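Local coordinates for protein guanosine-3',5'-bis(diphosphate) 3'-pyrophosphohydrolase MESH1 (Drosophila melanogaster, PDB 3NQW) that hydrolyses ppGpp to GDP and diphosphate with manganese as its cofactor and takes part in the response to starvation, at residues 84-92 and 113-121; 124-132 and 170-178. All coordinates share one frame; numbering follows the deposited sequence.

Contact 1. Residues 84-92 and 113-121; sequences CGLVREVTD and SCRAKLIKL
L86 and A116 mark the point where the backbones come nearest, CA to CA 5.7 Å, and around them the end of helix 81-89 crosses the first turns of helix 114-133 at 51°, with the axes of the two segments 9.3 Å apart at their closest. L86 points toward helix 114-133 and splits its branches: CD2 lies against R115 CB and the A116 backbone, while CD1 sits over the centre of one face of the R115 guanidinium, 3.6 Å from CZ. The two side chains meet at roughly a right angle, and R115 can bring its flat group over the leucine because its chain bends at chi3; its NH1 then makes a salt bridge to D52. One turn on, E89 reaches S113 with an extended chain. The serine hydroxyl donates to E89 OE1, with OG 2.7 Å from it, on the syn side but 33° out of the carboxylate plane. S113 is also the N-cap: with OG between its own N and carbonyl carbon (chi1 50°), the oxygen accepts a weak bond from A116 N. Nearer the backbone, E89 CB rests on A116 CB at 3.6 Å. With an alanine in place of E89, the S113 hydroxyl would probably lose its acceptor and be freer to turn away from the helix end it caps. Next along the chain, V90 CG1 fits against A116, I119 and K120, 3.5 Å from K120 CG, and the K120 chain runs on past the E89 carbonyl, where its NZ makes a hydrogen bond to S112 OG. I119 in turn touches H62, a manganese-binding residue, which places this part of helix 114-133 close to the metal site of an all-helical HD domain.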
loop_
_atom_site.group_PDB
_atom_site.type_symbol
_atom_site.label_atom_id
_atom_site.label_comp_id
_atom_site.label_asym_id
_atom_site.label_seq_id
_atom_site.Cartn_x
_atom_site.Cartn_y
_atom_site.Cartn_z
ATOM N N CYS A 84 -3.044 -6.988 -17.425
ATOM C CA CYS A 84 -3.853 -6.048 -18.171
ATOM C C CYS A 84 -5.221 -6.622 -18.522
ATOM O O CYS A 84 -6.215 -5.897 -18.583
ATOM C CB CYS A 84 -3.144 -5.627 -19.447
ATOM S SG CYS A 84 -3.966 -4.245 -20.247
ATOM N N GLY A 85 -5.268 -7.927 -18.764
ATOM C CA GLY A 85 -6.522 -8.581 -19.097
ATOM C C GLY A 85 -7.563 -8.511 -17.995
ATOM O O GLY A 85 -8.727 -8.215 -18.260
ATOM N N LEU A 86 -7.163 -8.784 -16.755
ATOM C CA LEU A 86 -8.112 -8.741 -15.644
ATOM C C LEU A 86 -8.485 -7.309 -15.282
ATOM O O LEU A 86 -9.652 -7.009 -15.042
ATOM C CB LEU A 86 -7.531 -9.444 -14.416
ATOM C CG LEU A 86 -7.157 -10.911 -14.616
ATOM C CD1 LEU A 86 -6.432 -11.419 -13.384
ATOM C CD2 LEU A 86 -8.405 -11.718 -14.896
ATOM N N VAL A 87 -7.492 -6.428 -15.243
ATOM C CA VAL A 87 -7.753 -5.047 -14.908
ATOM C C VAL A 87 -8.763 -4.464 -15.868
ATOM O O VAL A 87 -9.479 -3.530 -15.523
ATOM C CB VAL A 87 -6.475 -4.200 -14.950
ATOM C CG1 VAL A 87 -6.829 -2.724 -14.821
ATOM C CG2 VAL A 87 -5.539 -4.608 -13.808
ATOM N N ARG A 88 -8.827 -5.007 -17.077
ATOM C CA ARG A 88 -9.787 -4.489 -18.044
ATOM C C ARG A 88 -11.135 -5.117 -17.753
ATOM O O ARG A 88 -12.177 -4.501 -17.948
ATOM C CB ARG A 88 -9.347 -4.800 -19.485
ATOM C CG ARG A 88 -10.352 -4.346 -20.554
ATOM C CD ARG A 88 -9.874 -4.683 -21.957
ATOM N NE ARG A 88 -9.398 -6.054 -22.067
ATOM C CZ ARG A 88 -8.662 -6.514 -23.080
ATOM N NH1 ARG A 88 -8.319 -5.714 -24.078
ATOM N NH2 ARG A 88 -8.245 -7.774 -23.088
ATOM N N GLU A 89 -11.107 -6.348 -17.266
ATOM C CA GLU A 89 -12.337 -7.044 -16.957
ATOM C C GLU A 89 -13.093 -6.434 -15.793
ATOM O O GLU A 89 -14.265 -6.733 -15.603
ATOM C CB GLU A 89 -12.039 -8.503 -16.657
ATOM C CG GLU A 89 -11.296 -9.177 -17.775
ATOM C CD GLU A 89 -11.346 -10.673 -17.664
ATOM O OE1 GLU A 89 -12.476 -11.220 -17.667
ATOM O OE2 GLU A 89 -10.259 -11.292 -17.575
ATOM N N VAL A 90 -12.439 -5.566 -15.028
ATOM C CA VAL A 90 -13.087 -4.968 -13.869
ATOM C C VAL A 90 -13.183 -3.444 -13.895
ATOM O O VAL A 90 -13.520 -2.817 -12.886
ATOM C CB VAL A 90 -12.381 -5.430 -12.590
ATOM C CG1 VAL A 90 -12.616 -6.921 -12.392
ATOM C CG2 VAL A 90 -10.892 -5.151 -12.686
ATOM N N THR A 91 -12.904 -2.866 -15.063
ATOM C CA THR A 91 -12.962 -1.419 -15.264
ATOM C C THR A 91 -14.201 -0.993 -16.031
ATOM O O THR A 91 -14.316 -1.302 -17.210
ATOM C CB THR A 91 -11.800 -0.917 -16.094
ATOM O OG1 THR A 91 -10.564 -1.249 -15.456
ATOM C CG2 THR A 91 -11.920 0.591 -16.261
ATOM N N ASP A 92 -15.114 -0.272 -15.392
ATOM C CA ASP A 92 -16.313 0.163 -16.099
ATOM C C ASP A 92 -15.994 1.282 -17.077
ATOM O O ASP A 92 -15.256 2.210 -16.752
ATOM C CB ASP A 92 -17.368 0.670 -15.128
ATOM C CG ASP A 92 -17.761 -0.363 -14.110
ATOM O OD1 ASP A 92 -17.413 -1.558 -14.282
ATOM O OD2 ASP A 92 -18.433 0.030 -13.136
ATOM N N SER A 113 -14.649 -13.589 -15.997
ATOM C CA SER A 113 -13.829 -14.778 -15.802
ATOM C C SER A 113 -13.676 -15.122 -14.312
ATOM O O SER A 113 -13.753 -14.239 -13.455
ATOM C CB SER A 113 -12.459 -14.558 -16.431
ATOM O OG SER A 113 -11.914 -13.326 -16.002
ATOM N N CYS A 114 -13.455 -16.399 -13.998
ATOM C CA CYS A 114 -13.306 -16.826 -12.601
ATOM C C CYS A 114 -12.441 -15.864 -11.813
ATOM O O CYS A 114 -12.794 -15.464 -10.704
ATOM C CB CYS A 114 -12.673 -18.216 -12.519
ATOM S SG CYS A 114 -12.422 -18.797 -10.812
ATOM N N ARG A 115 -11.303 -15.505 -12.400
ATOM C CA ARG A 115 -10.339 -14.607 -11.771
ATOM C C ARG A 115 -10.881 -13.188 -11.603
ATOM O O ARG A 115 -10.692 -12.566 -10.554
ATOM C CB ARG A 115 -9.051 -14.565 -12.597
ATOM C CG ARG A 115 -8.443 -15.926 -12.897
ATOM C CD ARG A 115 -7.276 -15.786 -13.871
ATOM N NE ARG A 115 -6.057 -15.272 -13.242
ATOM C CZ ARG A 115 -5.061 -14.675 -13.897
ATOM N NH1 ARG A 115 -3.984 -14.248 -13.237
ATOM N NH2 ARG A 115 -5.151 -14.480 -15.208
ATOM N N ALA A 116 -11.549 -12.681 -12.638
ATOM C CA ALA A 116 -12.115 -11.331 -12.599
ATOM C C ALA A 116 -13.316 -11.263 -11.659
ATOM O O ALA A 116 -13.627 -10.205 -11.117
ATOM C CB ALA A 116 -12.519 -10.870 -14.013
ATOM N N LYS A 117 -14.003 -12.381 -11.468
ATOM C CA LYS A 117 -15.140 -12.368 -10.564
ATOM C C LYS A 117 -14.604 -12.198 -9.148
ATOM O O LYS A 117 -15.198 -11.492 -8.335
ATOM C CB LYS A 117 -15.946 -13.671 -10.649
ATOM C CG LYS A 117 -16.692 -13.941 -11.966
ATOM C CD LYS A 117 -17.637 -15.131 -11.773
ATOM C CE LYS A 117 -18.029 -15.841 -13.069
ATOM N NZ LYS A 117 -18.600 -17.210 -12.794
ATOM N N LEU A 118 -13.474 -12.845 -8.856
ATOM C CA LEU A 118 -12.861 -12.763 -7.524
ATOM C C LEU A 118 -12.631 -11.333 -7.109
ATOM O O LEU A 118 -12.966 -10.958 -5.990
ATOM C CB LEU A 118 -11.525 -13.492 -7.493
ATOM C CG LEU A 118 -11.571 -15.014 -7.518
ATOM C CD1 LEU A 118 -10.163 -15.521 -7.344
ATOM C CD2 LEU A 118 -12.464 -15.533 -6.415
ATOM N N ILE A 119 -12.036 -10.548 -8.007
ATOM C CA ILE A 119 -11.782 -9.135 -7.739
ATOM C C ILE A 119 -13.113 -8.410 -7.555
ATOM O O ILE A 119 -13.310 -7.691 -6.581
ATOM C CB ILE A 119 -11.013 -8.416 -8.900
ATOM C CG1 ILE A 119 -9.582 -8.949 -9.033
ATOM C CG2 ILE A 119 -10.981 -6.910 -8.634
ATOM C CD1 ILE A 119 -9.337 -9.843 -10.249
ATOM N N LYS A 120 -14.034 -8.605 -8.486
ATOM C CA LYS A 120 -15.309 -7.936 -8.399
ATOM C C LYS A 120 -16.019 -8.179 -7.088
ATOM O O LYS A 120 -16.623 -7.262 -6.538
ATOM C CB LYS A 120 -16.184 -8.360 -9.563
ATOM C CG LYS A 120 -15.676 -7.888 -10.900
ATOM C CD LYS A 120 -16.734 -8.169 -11.932
ATOM C CE LYS A 120 -16.407 -7.598 -13.274
ATOM N NZ LYS A 120 -17.682 -7.610 -13.994
ATOM N N LEU A 121 -15.953 -9.414 -6.599
ATOM C CA LEU A 121 -16.572 -9.794 -5.320
ATOM C C LEU A 121 -15.891 -9.064 -4.153
ATOM O O LEU A 121 -16.550 -8.373 -3.380
ATOM C CB LEU A 121 -16.468 -11.315 -5.100
ATOM C CG LEU A 121 -17.347 -12.234 -5.956
ATOM C CD1 LEU A 121 -17.038 -13.689 -5.641
ATOM C CD2 LEU A 121 -18.806 -11.935 -5.687
#

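Contact 2. Residues 124-132 and 170-178; sequences KLDNLRDLQ and DEIFRQRGL
I172 is the knob of this contact, and L125, L128, R129 and Q132 form the hole that takes it. Helices 114-133 and 163-176 run in broadly the same direction here, 33° apart, and their segment axes come no closer than 10.6 Å. The tight part is apolar: I172 CD1 reaches into the hole, meeting L125 CD1 at 3.4 Å and packing also on L128 CB and R129 CG. Its extended chain (chi2 177°) carries CD1 that far, while CG2 stays behind against the Q132 amide, 3.6 Å from its CD. Beside the knob, L128 CD1 approaches F173 CE1 obliquely to the ring, at 3.7 Å.

Toward the C-terminal ends the contact loosens and turns polar, with Q175 exposed to solvent. Q132 and Q175 hold their amides nearly perpendicular, and R176, bent at chi2 and chi3, brings NH2 obliquely up to Q132 CA and CB, while its NH1 lies close to the like charge of R144; no hydrogen bond links the segments. G177 is the first residue to leave helical backbone angles, with a positive phi, and G177 N and L178 N both reach F173 O, from opposite faces of its plane.

Helix 141-158 lies against helix 114-133 through Y147, which touches L128 and L131, while helix 34-45 meets D126 and R129 through I43, and R129 forms a salt bridge to E47.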
loop_
_atom_site.group_PDB
_atom_site.type_symbol
_atom_site.label_atom_id
_atom_site.label_comp_id
_atom_site.label_asym_id
_atom_site.label_seq_id
_atom_site.Cartn_x
_atom_site.Cartn_y
_atom_site.Cartn_z
ATOM N N LYS A 124 -16.502 -5.440 -3.968
ATOM C CA LYS A 124 -17.795 -5.191 -3.360
ATOM C C LYS A 124 -17.696 -5.374 -1.849
ATOM O O LYS A 124 -18.031 -4.463 -1.094
ATOM C CB LYS A 124 -18.861 -6.128 -3.930
ATOM C CG LYS A 124 -19.209 -5.864 -5.396
ATOM C CD LYS A 124 -19.768 -4.458 -5.630
ATOM C CE LYS A 124 -20.016 -4.241 -7.112
ATOM N NZ LYS A 124 -18.758 -4.534 -7.882
ATOM N N LEU A 125 -17.220 -6.533 -1.402
ATOM C CA LEU A 125 -17.105 -6.779 0.031
ATOM C C LEU A 125 -16.494 -5.590 0.760
ATOM O O LEU A 125 -17.096 -5.061 1.694
ATOM C CB LEU A 125 -16.269 -8.029 0.304
ATOM C CG LEU A 125 -16.146 -8.469 1.770
ATOM C CD1 LEU A 125 -17.502 -8.547 2.445
ATOM C CD2 LEU A 125 -15.455 -9.832 1.803
ATOM N N ASP A 126 -15.309 -5.163 0.328
ATOM C CA ASP A 126 -14.646 -4.035 0.966
ATOM C C ASP A 126 -15.548 -2.801 1.032
ATOM O O ASP A 126 -15.817 -2.275 2.110
ATOM C CB ASP A 126 -13.344 -3.676 0.242
ATOM C CG ASP A 126 -12.650 -2.476 0.867
ATOM O OD1 ASP A 126 -12.240 -2.560 2.048
ATOM O OD2 ASP A 126 -12.518 -1.440 0.181
ATOM N N ASN A 127 -16.017 -2.337 -0.118
ATOM C CA ASN A 127 -16.874 -1.163 -0.139
ATOM C C ASN A 127 -18.039 -1.304 0.822
ATOM O O ASN A 127 -18.281 -0.419 1.636
ATOM C CB ASN A 127 -17.394 -0.912 -1.553
ATOM C CG ASN A 127 -16.317 -0.419 -2.488
ATOM O OD1 ASN A 127 -16.323 -0.737 -3.681
ATOM N ND2 ASN A 127 -15.386 0.373 -1.958
ATOM N N LEU A 128 -18.754 -2.419 0.735
ATOM C CA LEU A 128 -19.891 -2.639 1.613
ATOM C C LEU A 128 -19.499 -2.482 3.067
ATOM O O LEU A 128 -20.138 -1.746 3.816
ATOM C CB LEU A 128 -20.480 -4.025 1.392
ATOM C CG LEU A 128 -21.305 -4.161 0.112
ATOM C CD1 LEU A 128 -22.032 -5.489 0.128
ATOM C CD2 LEU A 128 -22.310 -3.023 0.019
ATOM N N ARG A 129 -18.449 -3.188 3.459
ATOM C CA ARG A 129 -17.959 -3.105 4.815
ATOM C C ARG A 129 -17.848 -1.658 5.252
ATOM O O ARG A 129 -18.110 -1.329 6.405
ATOM C CB ARG A 129 -16.606 -3.785 4.908
ATOM C CG ARG A 129 -16.719 -5.286 4.895
ATOM C CD ARG A 129 -15.365 -5.898 4.758
ATOM N NE ARG A 129 -15.341 -7.281 5.191
ATOM C CZ ARG A 129 -14.336 -8.105 4.938
ATOM N NH1 ARG A 129 -13.287 -7.669 4.246
ATOM N NH2 ARG A 129 -14.374 -9.350 5.386
ATOM N N ASP A 130 -17.467 -0.791 4.325
ATOM C CA ASP A 130 -17.322 0.630 4.617
ATOM C C ASP A 130 -18.637 1.399 4.677
ATOM O O ASP A 130 -18.698 2.463 5.285
ATOM C CB ASP A 130 -16.418 1.287 3.572
ATOM C CG ASP A 130 -14.991 1.402 4.029
ATOM O OD1 ASP A 130 -14.378 0.361 4.364
ATOM O OD2 ASP A 130 -14.481 2.542 4.053
ATOM N N LEU A 131 -19.682 0.860 4.053
ATOM C CA LEU A 131 -20.984 1.523 4.022
ATOM C C LEU A 131 -21.828 1.293 5.275
ATOM O O LEU A 131 -22.810 2.000 5.517
ATOM C CB LEU A 131 -21.764 1.063 2.792
ATOM C CG LEU A 131 -22.364 2.179 1.943
ATOM C CD1 LEU A 131 -21.249 3.006 1.345
ATOM C CD2 LEU A 131 -23.226 1.574 0.859
ATOM N N GLN A 132 -21.444 0.303 6.068
ATOM C CA GLN A 132 -22.165 -0.006 7.292
ATOM C C GLN A 132 -21.710 0.962 8.387
ATOM O O GLN A 132 -22.526 1.567 9.078
ATOM C CB GLN A 132 -21.890 -1.461 7.709
ATOM C CG GLN A 132 -22.138 -2.485 6.601
ATOM C CD GLN A 132 -22.012 -3.933 7.059
ATOM O OE1 GLN A 132 -22.962 -4.536 7.572
ATOM N NE2 GLN A 132 -20.828 -4.493 6.884
ATOM N N ASP A 170 -22.897 -12.357 2.023
ATOM C CA ASP A 170 -24.208 -12.671 2.562
ATOM C C ASP A 170 -24.368 -12.197 3.992
ATOM O O ASP A 170 -25.466 -11.835 4.417
ATOM C CB ASP A 170 -24.443 -14.172 2.501
ATOM C CG ASP A 170 -24.673 -14.652 1.096
ATOM O OD1 ASP A 170 -24.107 -15.709 0.726
ATOM O OD2 ASP A 170 -25.432 -13.966 0.362
ATOM N N GLU A 171 -23.273 -12.224 4.737
ATOM C CA GLU A 171 -23.298 -11.777 6.113
ATOM C C GLU A 171 -23.701 -10.317 6.199
ATOM O O GLU A 171 -24.400 -9.914 7.123
ATOM C CB GLU A 171 -21.927 -11.994 6.745
ATOM C CG GLU A 171 -21.689 -13.450 7.071
ATOM C CD GLU A 171 -22.692 -13.957 8.099
ATOM O OE1 GLU A 171 -22.459 -13.750 9.314
ATOM O OE2 GLU A 171 -23.727 -14.535 7.688
ATOM N N ILE A 172 -23.250 -9.535 5.225
ATOM C CA ILE A 172 -23.554 -8.110 5.159
ATOM C C ILE A 172 -24.973 -7.891 4.620
ATOM O O ILE A 172 -25.623 -6.908 4.964
ATOM C CB ILE A 172 -22.517 -7.374 4.266
ATOM C CG1 ILE A 172 -21.116 -7.541 4.870
ATOM C CG2 ILE A 172 -22.864 -5.901 4.151
ATOM C CD1 ILE A 172 -19.994 -6.919 4.052
ATOM N N PHE A 173 -25.454 -8.822 3.801
ATOM C CA PHE A 173 -26.783 -8.716 3.221
ATOM C C PHE A 173 -27.894 -9.170 4.169
ATOM O O PHE A 173 -28.975 -8.578 4.173
ATOM C CB PHE A 173 -26.873 -9.524 1.918
ATOM C CG PHE A 173 -26.024 -8.985 0.785
ATOM C CD1 PHE A 173 -25.992 -7.624 0.491
ATOM C CD2 PHE A 173 -25.307 -9.856 -0.028
ATOM C CE1 PHE A 173 -25.262 -7.142 -0.595
ATOM C CE2 PHE A 173 -24.580 -9.384 -1.111
ATOM C CZ PHE A 173 -24.559 -8.025 -1.394
ATOM N N ARG A 174 -27.655 -10.213 4.963
ATOM C CA ARG A 174 -28.694 -10.677 5.887
ATOM C C ARG A 174 -28.778 -9.819 7.145
ATOM O O ARG A 174 -29.849 -9.711 7.739
ATOM C CB ARG A 174 -28.491 -12.153 6.258
ATOM C CG ARG A 174 -27.173 -12.471 6.914
ATOM C CD ARG A 174 -27.043 -13.974 7.143
ATOM N NE ARG A 174 -27.456 -14.753 5.961
ATOM C CZ ARG A 174 -26.756 -15.758 5.436
ATOM N NH1 ARG A 174 -25.601 -16.107 5.983
ATOM N NH2 ARG A 174 -27.210 -16.420 4.378
ATOM N N GLN A 175 -27.655 -9.214 7.543
ATOM C CA GLN A 175 -27.611 -8.333 8.716
ATOM C C GLN A 175 -28.450 -7.104 8.418
ATOM O O GLN A 175 -29.118 -6.560 9.297
ATOM C CB GLN A 175 -26.186 -7.854 9.009
ATOM C CG GLN A 175 -25.292 -8.805 9.796
ATOM C CD GLN A 175 -24.013 -8.110 10.279
ATOM O OE1 GLN A 175 -23.148 -7.735 9.472
ATOM N NE2 GLN A 175 -23.896 -7.926 11.599
ATOM N N ARG A 176 -28.386 -6.657 7.169
ATOM C CA ARG A 176 -29.142 -5.495 6.738
ATOM C C ARG A 176 -30.610 -5.877 6.594
ATOM O O ARG A 176 -31.482 -5.220 7.148
ATOM C CB ARG A 176 -28.598 -4.973 5.406
ATOM C CG ARG A 176 -27.268 -4.241 5.526
ATOM C CD ARG A 176 -27.456 -2.808 6.006
ATOM N NE ARG A 176 -26.318 -2.348 6.801
ATOM C CZ ARG A 176 -26.147 -1.093 7.195
ATOM N NH1 ARG A 176 -27.042 -0.166 6.863
ATOM N NH2 ARG A 176 -25.089 -0.771 7.928
ATOM N N GLY A 177 -30.885 -6.944 5.857
ATOM C CA GLY A 177 -32.262 -7.352 5.688
ATOM C C GLY A 177 -32.648 -7.532 4.240
ATOM O O GLY A 177 -33.789 -7.283 3.848
ATOM N N LEU A 178 -31.684 -7.968 3.439
ATOM C CA LEU A 178 -31.901 -8.204 2.012
ATOM C C LEU A 178 -31.823 -9.694 1.705
ATOM O O LEU A 178 -32.170 -10.131 0.609
ATOM C CB LEU A 178 -30.844 -7.464 1.177
ATOM C CG LEU A 178 -31.106 -6.039 0.682
ATOM C CD1 LEU A 178 -31.553 -5.139 1.823
ATOM C CD2 LEU A 178 -29.842 -5.512 0.037
#

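In the fold
The two contacts follow one another along the chain without nesting or crossing. Contact 1 closes first: after helix 81-89 the chain passes through helix 98-107 and returns with the start of helix 114-133. Contact 2 opens further along that same helix, and its loop runs out through helix 141-158 before helix 163-176 brings the C-terminal end of the chain back alongside. Helix 114-133 is thus shared, its early turns facing helix 81-89 and its later ones the last helix. Between the two segments it carries D123, a ligand of the manganese ion, and the contact centres lie 21 Å apart on opposite sides of the chain's centre.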